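Local coordinates for cellulosomal scaffoldin adaptor protein B (Acetivibrio cellulolyticus, PDB 3FNK) that serves as a type II cohesin module of a cellulosomal adaptor scaffoldin, a beta-barrel domain that binds dockerin modules in cellulosome assembly, at residues 16-21 against 169-173; 44-48 against 134-140. All coordinates share one frame; numbering follows the deposited sequence. Where two conformers were deposited one is given.

Contacts 1 and 2 have centres about 15 Å apart and meet directly: Pro169 CG comes within 3.1 Å of Val135 O, Tyr16 OH within 3.4 Å of Val135 CB, and Glu171 CG within 3.5 Å of Thr134 CG2. Both segments of contact 2 fall, in sequence, between the two segments of contact 1. The two belong to different sheets of the barrel: in contact 2 the short strand 136-137 pairs with the end of strand 39-47 in the antiparallel sheet, whereas 16-21 with 169-173 continues from the ends of strands 11-16 and 165-167, which pair in parallel in the mixed sheet. Val135 sits at the junction, facing strand 39-47 on one side and the hydroxyl of Tyr16 on another.

Contact 1 (16-21 against 169-173); sequences YDKNAA and PGEIN
The aromatic ring of Tyr16 has Ile172 over one face and a carbonyl at its rim. Ile172 CD1 stands 3.9 Å from the centroid of the Tyr16 ring and 22° off the ring normal, a CH-pi contact displaced toward the hydroxyl end. At the edge, in the ring plane, Gly170 O lies 3.3 Å from Tyr16 CE2; Pro169 CB approaches CZ obliquely. The other flat group, the Asn173 carboxamide, meets the backbone of Ala21 with both its polar atoms. Ala21 N donates to Asn173 OD1 (2.6 Å), tilted from the carbonyl plane, while Asn173 ND2 donates to Ala21 O (2.7 Å) on an in-plane lone pair. In this conformer, one of two deposited, the two bonds set the amide's rotation. Its CG lies beside the backbone N (chi1 -76°), which turns the group to the 16-21 loop. In the cohesin fold the segments lead off from the ends of the parallel-paired strands 11-16, whose last residue is Tyr16, and 165-167, so these bonds join the N- and C-terminal parts of the barrel beyond that pairing. Between ring and amide, Asn173 N donates to Asn19 O at 2.7 Å with an N-H...O angle of 160°. The same oxygen receives a CA-H...O contact from Ile172 CA (3.4 Å).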
ATOM      1  N   TYR A  16       9.463   5.274   1.233  1.00 37.89           N
ATOM      2  CA  TYR A  16       9.331   6.477   2.092  1.00 38.91           C
ATOM      3  C   TYR A  16       9.884   7.697   1.435  1.00 39.83           C
ATOM      4  O   TYR A  16      10.890   7.623   0.740  1.00 41.01           O
ATOM      5  CB  TYR A  16      10.067   6.315   3.406  1.00 38.13           C
ATOM      6  CG  TYR A  16       9.650   5.116   4.193  1.00 38.18           C
ATOM      7  CD1 TYR A  16       8.303   4.841   4.403  1.00 37.72           C
ATOM      8  CD2 TYR A  16      10.604   4.249   4.752  1.00 38.86           C
ATOM      9  CE1 TYR A  16       7.909   3.730   5.119  1.00 36.97           C
ATOM     10  CE2 TYR A  16      10.210   3.123   5.494  1.00 37.92           C
ATOM     11  CZ  TYR A  16       8.860   2.880   5.667  1.00 39.38           C
ATOM     12  OH  TYR A  16       8.414   1.787   6.390  1.00 44.61           O
ATOM     13  N   ASP A  17       9.260   8.846   1.656  1.00 40.78           N
ATOM     14  CA  ASP A  17       9.878  10.059   1.175  1.00 41.36           C
ATOM     15  C   ASP A  17      11.079  10.441   2.052  1.00 42.53           C
ATOM     16  O   ASP A  17      11.919  11.201   1.616  1.00 42.98           O
ATOM     17  CB  ASP A  17       8.872  11.205   0.945  1.00 41.35           C
ATOM     18  CG  ASP A  17       8.268  11.760   2.227  1.00 39.92           C
ATOM     19  OD1 ASP A  17       8.417  11.196   3.329  1.00 37.58           O
ATOM     20  OD2 ASP A  17       7.608  12.807   2.110  1.00 43.12           O
ATOM     21  N   LYS A  18      11.152   9.871   3.260  1.00 43.83           N
ATOM     22  CA  LYS A  18      12.313   9.968   4.137  1.00 45.52           C
ATOM     23  C   LYS A  18      12.394   8.806   5.126  1.00 46.07           C
ATOM     24  O   LYS A  18      11.370   8.256   5.558  1.00 46.17           O
ATOM     25  CB  LYS A  18      12.358  11.314   4.882  1.00 46.24           C
ATOM     26  CG  LYS A  18      11.411  11.405   6.075  1.00 47.83           C
ATOM     27  CD  LYS A  18      11.086  12.849   6.417  1.00 52.06           C
ATOM     28  CE  LYS A  18      10.425  13.539   5.246  1.00 52.74           C
ATOM     29  NZ  LYS A  18       9.457  14.553   5.739  1.00 55.00           N
ATOM     30  N   ASN A  19      13.631   8.484   5.494  1.00 46.60           N
ATOM     31  CA  ASN A  19      14.023   7.392   6.392  1.00 47.81           C
ATOM     32  C   ASN A  19      14.083   7.829   7.848  1.00 48.58           C
ATOM     33  O   ASN A  19      14.008   7.010   8.780  1.00 48.57           O
ATOM     34  CB  ASN A  19      15.414   6.872   5.959  1.00 47.86           C
ATOM     35  CG  ASN A  19      16.246   7.936   5.157  1.00 49.27           C
ATOM     36  OD1 ASN A  19      15.975   9.154   5.197  1.00 47.54           O
ATOM     37  ND2 ASN A  19      17.259   7.457   4.425  1.00 51.17           N
ATOM     38  N   ALA A  20      14.213   9.137   8.045  1.00 50.10           N
ATOM     39  CA  ALA A  20      14.353   9.706   9.397  1.00 51.59           C
ATOM     40  C   ALA A  20      13.493  10.946   9.600  1.00 51.84           C
ATOM     41  O   ALA A  20      13.393  11.785   8.696  1.00 51.96           O
ATOM     42  CB  ALA A  20      15.831  10.035   9.693  1.00 51.63           C
ATOM     43  N   ALA A  21      12.893  11.063  10.789  1.00 52.54           N
ATOM     44  CA  ALA A  21      12.071  12.242  11.118  1.00 53.28           C
ATOM     45  C   ALA A  21      11.882  12.461  12.623  1.00 53.74           C
ATOM     46  O   ALA A  21      11.936  11.511  13.402  1.00 53.48           O
ATOM     47  CB  ALA A  21      10.721  12.164  10.405  1.00 53.11           C
ATOM     48  N   PRO A 169       9.708  -2.404   3.315  1.00 36.69           N
ATOM     49  CA  PRO A 169      10.261  -1.059   3.082  1.00 38.46           C
ATOM     50  C   PRO A 169      11.556  -0.674   3.793  1.00 40.39           C
ATOM     51  O   PRO A 169      12.220   0.275   3.355  1.00 41.24           O
ATOM     52  CB  PRO A 169       9.144  -0.130   3.572  1.00 38.44           C
ATOM     53  CG  PRO A 169       8.367  -0.956   4.519  1.00 37.31           C
ATOM     54  CD  PRO A 169       8.402  -2.346   3.992  1.00 37.73           C
ATOM     55  N   GLY A 170      11.915  -1.345   4.878  1.00 41.56           N
ATOM     56  CA  GLY A 170      13.151  -0.931   5.590  1.00 44.49           C
ATOM     57  C   GLY A 170      12.912   0.031   6.751  1.00 45.85           C
ATOM     58  O   GLY A 170      11.836   0.638   6.856  1.00 46.01           O
ATOM     59  N   GLU A 171      13.919   0.184   7.605  1.00 47.21           N
ATOM     60  CA  GLU A 171      13.732   0.789   8.930  1.00 48.58           C
ATOM     61  C   GLU A 171      13.514   2.299   8.909  1.00 48.67           C
ATOM     62  O   GLU A 171      13.957   2.993   7.996  1.00 48.16           O
ATOM     63  CB  GLU A 171      14.881   0.401   9.865  1.00 48.91           C
ATOM     64  CG  GLU A 171      14.527   0.469  11.357  1.00 51.91           C
ATOM     65  CD  GLU A 171      15.503  -0.300  12.232  1.00 56.12           C
ATOM     66  OE1 GLU A 171      15.063  -1.231  12.953  1.00 57.61           O
ATOM     67  OE2 GLU A 171      16.710   0.021  12.192  1.00 57.36           O
ATOM     68  N   ILE A 172      12.788   2.786   9.915  1.00 49.66           N
ATOM     69  CA  ILE A 172      12.564   4.220  10.086  1.00 50.41           C
ATOM     70  C   ILE A 172      13.337   4.692  11.312  1.00 50.94           C
ATOM     71  O   ILE A 172      13.384   3.983  12.347  1.00 50.67           O
ATOM     72  CB  ILE A 172      11.053   4.582  10.162  1.00 50.42           C
ATOM     73  CG1 ILE A 172      10.435   4.508   8.758  1.00 50.88           C
ATOM     74  CG2 ILE A 172      10.833   6.008  10.694  1.00 49.36           C
ATOM     75  CD1 ILE A 172       8.902   4.764   8.701  1.00 49.23           C
ATOM     76  N   ASN A 173      13.945   5.872  11.195  0.50 51.42           N
ATOM     77  CA  ASN A 173      14.825   6.430  12.231  0.50 51.95           C
ATOM     78  C   ASN A 173      15.721   5.350  12.832  0.50 53.08           C
ATOM     79  O   ASN A 173      15.583   4.999  14.012  0.50 53.28           O
ATOM     80  CB  ASN A 173      14.016   7.137  13.329  0.50 51.39           C
ATOM     81  CG  ASN A 173      13.497   8.501  12.896  0.50 49.27           C
ATOM     82  OD1 ASN A 173      14.138   9.208  12.132  0.50 45.81           O
ATOM     83  ND2 ASN A 173      12.331   8.874  13.403  0.50 47.90           N
TER

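Contact 2 (44-48 against 134-140); sequences VNIKY and TVVFEDS
Val135 meets Ile46 and Tyr48 with separate branches, just ahead of the point where Val136 and Phe137 pair antiparallel with the end of strand 39-47 in the antiparallel sheet of the cohesin barrel. Its CG1, anti to the backbone N, lies 3.6 Å from Ile46 CG2, while its CG2 meets Tyr48 CB. Val136 and Lys47 form the hydrogen-bonded pair: Lys47 N donates to Val136 O at 2.7 Å, nearly straight at 171°, and Val136 N returns a bond to Lys47 O in the carbonyl plane. On the same face Val136 CG2 packs on Lys47 CB.

Phe137 opposes Ile46 as the non-hydrogen-bonded pair, their CA atoms 4.7 Å apart. The two side chains run alongside each other into the barrel interior, where both also touch Met14 of strand 11-16; Phe137 CD2 and CE2 meet Ile46 CG1 and Val44 CB obliquely. Gln168 OE1 accepts the Phe137 N-H.

Beyond the strand, one more backbone bond runs from Glu138 N to Asn45 O (3.0 Å), and the Asn45 side chain, not its backbone, meets Glu138 O. The extended Glu138 side chain runs beside Lys47, with OE2 3.4 Å from Lys47 CD, but Lys47 NZ is 5.7 Å from that oxygen and bonds instead to Glu93 O. Asp139 O accepts a hydrogen bond from a water that also donates to Glu138 OE2. Ser140 CB lies 3.5 Å from Asn45 ND2. With CG anti to the backbone N (chi1 -164°), the Asn45 amide reaches across the end of the pairing, its OD1 bonded to Asn97 ND2; ND2 donates to Glu138 O, which lies only 8° out of the amide plane.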
ATOM      1  N   VAL A  44      -3.968  -4.843   0.641  1.00 22.42           N
ATOM      2  CA  VAL A  44      -2.739  -5.002   1.451  1.00 23.22           C
ATOM      3  C   VAL A  44      -2.986  -4.803   2.919  1.00 24.43           C
ATOM      4  O   VAL A  44      -3.775  -3.961   3.298  1.00 25.06           O
ATOM      5  CB  VAL A  44      -1.613  -4.020   1.024  1.00 22.09           C
ATOM      6  CG1 VAL A  44      -1.160  -4.322  -0.384  1.00 22.30           C
ATOM      7  CG2 VAL A  44      -2.056  -2.566   1.152  1.00 21.93           C
ATOM      8  N   ASN A  45      -2.266  -5.560   3.736  1.00 25.56           N
ATOM      9  CA  ASN A  45      -2.376  -5.498   5.187  1.00 27.56           C
ATOM     10  C   ASN A  45      -1.011  -5.002   5.718  1.00 28.89           C
ATOM     11  O   ASN A  45       0.044  -5.583   5.404  1.00 29.16           O
ATOM     12  CB  ASN A  45      -2.710  -6.885   5.717  1.00 26.44           C
ATOM     13  CG  ASN A  45      -3.211  -6.859   7.137  1.00 29.73           C
ATOM     14  OD1 ASN A  45      -4.286  -6.319   7.422  1.00 30.00           O
ATOM     15  ND2 ASN A  45      -2.443  -7.464   8.050  1.00 28.30           N
ATOM     16  N   ILE A  46      -1.038  -3.907   6.462  1.00 29.68           N
ATOM     17  CA  ILE A  46       0.153  -3.187   6.859  1.00 31.81           C
ATOM     18  C   ILE A  46       0.238  -3.195   8.387  1.00 34.01           C
ATOM     19  O   ILE A  46      -0.778  -2.955   9.084  1.00 34.21           O
ATOM     20  CB  ILE A  46       0.123  -1.759   6.276  1.00 31.93           C
ATOM     21  CG1 ILE A  46       0.192  -1.822   4.762  1.00 31.49           C
ATOM     22  CG2 ILE A  46       1.274  -0.907   6.805  1.00 32.88           C
ATOM     23  CD1 ILE A  46       0.017  -0.497   4.101  1.00 31.44           C
ATOM     24  N   LYS A  47       1.430  -3.510   8.907  1.00 34.63           N
ATOM     25  CA  LYS A  47       1.661  -3.560  10.344  1.00 35.89           C
ATOM     26  C   LYS A  47       2.646  -2.475  10.735  1.00 36.90           C
ATOM     27  O   LYS A  47       3.672  -2.292  10.076  1.00 35.78           O
ATOM     28  CB  LYS A  47       2.176  -4.942  10.736  1.00 36.59           C
ATOM     29  CG  LYS A  47       2.271  -5.174  12.252  1.00 38.75           C
ATOM     30  CD  LYS A  47       0.944  -5.560  12.888  1.00 39.67           C
ATOM     31  CE  LYS A  47       0.995  -5.405  14.424  1.00 40.55           C
ATOM     32  NZ  LYS A  47       1.430  -4.033  14.849  1.00 41.06           N
ATOM     33  N   TYR A  48       2.307  -1.710  11.771  1.00 37.98           N
ATOM     34  CA  TYR A  48       3.215  -0.673  12.282  1.00 39.57           C
ATOM     35  C   TYR A  48       3.105  -0.582  13.797  1.00 40.44           C
ATOM     36  O   TYR A  48       2.204  -1.204  14.405  1.00 40.52           O
ATOM     37  CB  TYR A  48       2.916   0.679  11.650  1.00 39.71           C
ATOM     38  CG  TYR A  48       1.519   1.211  11.994  1.00 42.14           C
ATOM     39  CD1 TYR A  48       1.346   2.256  12.937  1.00 42.10           C
ATOM     40  CD2 TYR A  48       0.373   0.668  11.395  1.00 40.29           C
ATOM     41  CE1 TYR A  48       0.060   2.739  13.262  1.00 40.27           C
ATOM     42  CE2 TYR A  48      -0.904   1.142  11.711  1.00 39.87           C
ATOM     43  CZ  TYR A  48      -1.060   2.179  12.635  1.00 40.19           C
ATOM     44  OH  TYR A  48      -2.334   2.631  12.930  1.00 34.72           O
ATOM     45  N   THR A 134      10.032  -0.246  12.309  1.00 46.66           N
ATOM     46  CA  THR A 134       9.737  -0.798  10.977  1.00 46.58           C
ATOM     47  C   THR A 134       8.235  -1.004  10.700  1.00 45.30           C
ATOM     48  O   THR A 134       7.448  -1.391  11.576  1.00 45.33           O
ATOM     49  CB  THR A 134      10.471  -2.111  10.759  1.00 46.83           C
ATOM     50  OG1 THR A 134      10.169  -2.987  11.850  1.00 49.46           O
ATOM     51  CG2 THR A 134      11.980  -1.879  10.736  1.00 46.80           C
ATOM     52  N   VAL A 135       7.867  -0.738   9.456  1.00 44.08           N
ATOM     53  CA  VAL A 135       6.537  -1.015   8.930  1.00 41.81           C
ATOM     54  C   VAL A 135       6.665  -2.217   7.989  1.00 40.74           C
ATOM     55  O   VAL A 135       7.596  -2.262   7.186  1.00 40.31           O
ATOM     56  CB  VAL A 135       6.035   0.229   8.183  1.00 41.95           C
ATOM     57  CG1 VAL A 135       4.728  -0.041   7.440  1.00 40.93           C
ATOM     58  CG2 VAL A 135       5.870   1.380   9.180  1.00 40.80           C
ATOM     59  N   VAL A 136       5.756  -3.190   8.105  1.00 38.60           N
ATOM     60  CA  VAL A 136       5.770  -4.355   7.226  1.00 36.85           C
ATOM     61  C   VAL A 136       4.401  -4.649   6.554  1.00 36.39           C
ATOM     62  O   VAL A 136       3.336  -4.278   7.098  1.00 34.50           O
ATOM     63  CB  VAL A 136       6.306  -5.626   7.937  1.00 36.94           C
ATOM     64  CG1 VAL A 136       7.802  -5.427   8.389  1.00 36.49           C
ATOM     65  CG2 VAL A 136       5.427  -6.037   9.115  1.00 36.39           C
ATOM     66  N   PHE A 137       4.462  -5.271   5.367  1.00 33.87           N
ATOM     67  CA  PHE A 137       3.327  -5.993   4.804  1.00 33.56           C
ATOM     68  C   PHE A 137       3.310  -7.291   5.557  1.00 34.57           C
ATOM     69  O   PHE A 137       4.340  -7.951   5.691  1.00 35.07           O
ATOM     70  CB  PHE A 137       3.467  -6.279   3.296  1.00 31.74           C
ATOM     71  CG  PHE A 137       3.504  -5.032   2.437  1.00 29.21           C
ATOM     72  CD1 PHE A 137       4.705  -4.575   1.929  1.00 25.45           C
ATOM     73  CD2 PHE A 137       2.332  -4.278   2.201  1.00 25.82           C
ATOM     74  CE1 PHE A 137       4.759  -3.397   1.138  1.00 25.11           C
ATOM     75  CE2 PHE A 137       2.355  -3.109   1.435  1.00 25.47           C
ATOM     76  CZ  PHE A 137       3.592  -2.669   0.892  1.00 24.15           C
ATOM     77  N   GLU A 138       2.147  -7.688   6.032  1.00 35.40           N
ATOM     78  CA  GLU A 138       2.102  -8.839   6.877  1.00 36.98           C
ATOM     79  C   GLU A 138       0.772  -9.540   6.748  1.00 37.10           C
ATOM     80  O   GLU A 138      -0.270  -8.904   6.737  1.00 36.62           O
ATOM     81  CB  GLU A 138       2.315  -8.345   8.309  1.00 37.59           C
ATOM     82  CG  GLU A 138       2.021  -9.336   9.353  1.00 41.08           C
ATOM     83  CD  GLU A 138       2.302  -8.782  10.713  1.00 47.66           C
ATOM     84  OE1 GLU A 138       3.485  -8.460  10.985  1.00 48.88           O
ATOM     85  OE2 GLU A 138       1.330  -8.643  11.499  1.00 49.47           O
ATOM     86  N   ASP A 139       0.812 -10.858   6.650  1.00 38.14           N
ATOM     87  CA  ASP A 139      -0.441 -11.577   6.544  0.50 38.95           C
ATOM     88  C   ASP A 139      -1.348 -11.372   7.735  1.00 40.32           C
ATOM     89  O   ASP A 139      -0.918 -10.989   8.847  1.00 39.55           O
ATOM     90  CB  ASP A 139      -0.275 -13.055   6.193  0.50 38.90           C
ATOM     91  CG  ASP A 139      -0.869 -13.379   4.845  0.50 36.97           C
ATOM     92  OD1 ASP A 139      -1.371 -12.434   4.213  0.50 34.81           O
ATOM     93  OD2 ASP A 139      -0.849 -14.547   4.425  0.50 34.89           O
ATOM     94  N   SER A 140      -2.637 -11.542   7.462  1.00 42.17           N
ATOM     95  CA  SER A 140      -3.706 -11.364   8.424  0.50 43.84           C
ATOM     96  C   SER A 140      -4.527 -12.641   8.480  1.00 45.01           C
ATOM     97  O   SER A 140      -4.582 -13.384   7.485  1.00 45.94           O
ATOM     98  CB  SER A 140      -4.597 -10.203   7.978  0.50 43.83           C
ATOM     99  OG  SER A 140      -5.921 -10.367   8.448  0.50 42.76           O
TER
HETATM  100  O   HOH W   1      -1.720  -8.901  10.897  1.00 46.91           O
HETATM  101  O   HOH W   2      -6.255  -7.069   8.837  1.00 47.08           O